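PDB 3LE1: phosphotransferase system, HPr-related proteins from Thermoanaerobacter tengcongensis, which probably relays phosphoryl groups as the general, non-sugar-specific component of the phosphoenolpyruvate-dependent sugar phosphotransferase system. Local coordinates for residues 31-36 against 42-47. Numbering follows the deposited sequence.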
loop_
_atom_site.group_PDB
_atom_site.type_symbol
_atom_site.label_atom_id
_atom_site.label_comp_id
_atom_site.label_asym_id
_atom_site.label_seq_id
_atom_site.Cartn_x
_atom_site.Cartn_y
_atom_site.Cartn_z
ATOM N N SER A 31 9.093 -9.899 1.061
ATOM C CA SER A 31 8.047 -10.078 2.055
ATOM C C SER A 31 6.665 -10.249 1.435
ATOM O O SER A 31 6.370 -9.696 0.373
ATOM C CB SER A 31 7.996 -8.865 2.978
ATOM O OG SER A 31 9.098 -8.854 3.860
ATOM N N GLN A 32 5.807 -10.975 2.139
ATOM C CA GLN A 32 4.383 -10.894 1.898
ATOM C C GLN A 32 3.913 -9.559 2.452
ATOM O O GLN A 32 4.292 -9.174 3.558
ATOM C CB GLN A 32 3.671 -12.038 2.603
ATOM C CG GLN A 32 3.766 -13.339 1.855
ATOM C CD GLN A 32 2.844 -14.367 2.440
ATOM O OE1 GLN A 32 1.820 -14.708 1.847
ATOM N NE2 GLN A 32 3.179 -14.848 3.626
ATOM N N ILE A 33 3.114 -8.840 1.672
ATOM C CA ILE A 33 2.640 -7.516 2.071
ATOM C C ILE A 33 1.130 -7.401 1.896
ATOM O O ILE A 33 0.576 -7.855 0.892
ATOM C CB ILE A 33 3.312 -6.377 1.270
ATOM C CG1 ILE A 33 4.829 -6.554 1.211
ATOM C CG2 ILE A 33 2.968 -5.027 1.894
ATOM C CD1 ILE A 33 5.476 -5.638 0.194
ATOM N N TRP A 34 0.479 -6.779 2.873
ATOM C CA TRP A 34 -0.971 -6.647 2.876
ATOM C C TRP A 34 -1.396 -5.195 3.044
ATOM O O TRP A 34 -0.675 -4.380 3.633
ATOM C CB TRP A 34 -1.581 -7.477 4.003
ATOM C CG TRP A 34 -1.355 -8.954 3.906
ATOM C CD1 TRP A 34 -2.159 -9.868 3.273
ATOM C CD2 TRP A 34 -0.276 -9.705 4.486
ATOM N NE1 TRP A 34 -1.641 -11.131 3.429
ATOM C CE2 TRP A 34 -0.486 -11.059 4.163
ATOM C CE3 TRP A 34 0.843 -9.362 5.256
ATOM C CZ2 TRP A 34 0.386 -12.070 4.573
ATOM C CZ3 TRP A 34 1.710 -10.371 5.661
ATOM C CH2 TRP A 34 1.478 -11.707 5.312
ATOM N N VAL A 35 -2.578 -4.889 2.516
ATOM C CA VAL A 35 -3.228 -3.610 2.672
ATOM C C VAL A 35 -4.636 -3.856 3.208
ATOM O O VAL A 35 -5.391 -4.639 2.645
ATOM C CB VAL A 35 -3.285 -2.890 1.327
ATOM C CG1 VAL A 35 -4.312 -1.782 1.338
ATOM C CG2 VAL A 35 -1.923 -2.356 0.995
ATOM N N GLU A 36 -4.977 -3.209 4.313
ATOM C CA GLU A 36 -6.275 -3.406 4.937
ATOM C C GLU A 36 -7.054 -2.102 5.025
ATOM O O GLU A 36 -6.493 -1.062 5.346
ATOM C CB GLU A 36 -6.113 -3.995 6.340
ATOM C CG GLU A 36 -7.408 -3.994 7.131
ATOM C CD GLU A 36 -7.308 -4.753 8.439
ATOM O OE1 GLU A 36 -6.232 -5.329 8.729
ATOM O OE2 GLU A 36 -8.317 -4.781 9.177
ATOM N N VAL A 42 -6.140 -7.244 1.589
ATOM C CA VAL A 42 -5.680 -7.769 0.307
ATOM C C VAL A 42 -4.155 -7.801 0.172
ATOM O O VAL A 42 -3.437 -7.031 0.810
ATOM C CB VAL A 42 -6.216 -6.925 -0.851
ATOM C CG1 VAL A 42 -7.724 -6.892 -0.818
ATOM C CG2 VAL A 42 -5.640 -5.511 -0.801
ATOM N N ASN A 43 -3.680 -8.693 -0.688
ATOM C CA ASN A 43 -2.275 -8.743 -1.077
ATOM C C ASN A 43 -1.893 -7.443 -1.789
ATOM O O ASN A 43 -2.530 -7.043 -2.761
ATOM C CB ASN A 43 -2.056 -9.960 -1.979
ATOM C CG ASN A 43 -0.619 -10.121 -2.424
ATOM O OD1 ASN A 43 0.219 -9.242 -2.226
ATOM N ND2 ASN A 43 -0.330 -11.253 -3.067
ATOM N N ALA A 44 -0.865 -6.762 -1.289
ATOM C CA ALA A 44 -0.473 -5.467 -1.850
ATOM C C ALA A 44 0.191 -5.588 -3.221
ATOM O O ALA A 44 0.345 -4.592 -3.934
ATOM C CB ALA A 44 0.455 -4.732 -0.887
ATOM N N LYS A 45 0.593 -6.805 -3.566
ATOM C CA LYS A 45 1.203 -7.099 -4.862
ATOM C C LYS A 45 0.137 -7.481 -5.896
ATOM O O LYS A 45 0.468 -7.788 -7.041
ATOM C CB LYS A 45 2.230 -8.229 -4.724
ATOM C CG LYS A 45 3.422 -7.889 -3.824
ATOM C CD LYS A 45 4.291 -9.102 -3.527
ATOM C CE LYS A 45 5.420 -8.735 -2.566
ATOM N NZ LYS A 45 6.399 -9.829 -2.386
ATOM N N SER A 46 -1.135 -7.459 -5.490
ATOM C CA SER A 46 -2.247 -7.812 -6.382
ATOM C C SER A 46 -3.102 -6.607 -6.770
ATOM O O SER A 46 -3.795 -6.018 -5.930
ATOM C CB SER A 46 -3.126 -8.907 -5.762
ATOM O OG SER A 46 -4.384 -9.008 -6.425
ATOM N N ILE A 47 -3.048 -6.256 -8.053
ATOM C CA ILE A 47 -3.804 -5.129 -8.582
ATOM C C ILE A 47 -5.313 -5.353 -8.466
ATOM O O ILE A 47 -6.054 -4.427 -8.173
ATOM C CB ILE A 47 -3.424 -4.829 -10.052
ATOM C CG1 ILE A 47 -3.921 -3.436 -10.459
ATOM C CG2 ILE A 47 -3.980 -5.903 -10.976
ATOM C CD1 ILE A 47 -3.496 -2.334 -9.507
HETATM O O HOH W 1 2.713 -9.933 -0.925
#
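In the beta hairpin at one edge of the antiparallel HPr sheet, Val35 and Val42 form a hydrogen-bonded pair: Val35 N reaches Val42 O at 2.9 Å and Val42 N returns to Val35 O at 2.9 Å. Trp34 and Asn43 form the neighbouring non-hydrogen-bonded pair, their side chains diverging. Beyond it Ala44 N gives Ile33 O a straight bond of 2.8 Å, arriving above the carbonyl plane. The methyl of Ala44 packs against Ile33 CG2 (3.8 Å) and Val35 CG2, on the side covered by Phe22 of helix 16-26. Asn43 OD1 accepts from Lys45 N, an Asx turn, and from a water that bridges to Ile33 N; chi1 of -179°, CG opposite the backbone N, places it there. Lys45, extended beyond CG, crosses the Ile33 side chain at about a right angle, its CE 4.1 Å from Ile33 CD1, and donates from NZ to Ser31 O (2.8 Å) and to Phe29 O. Alanine in place of Lys45 would probably leave both carbonyls without this donor and Ile33 CD1 without the methylene packed against it. One ammonium thus ties the backbone just before strand 32-37 to the turn leading into helix 47-53.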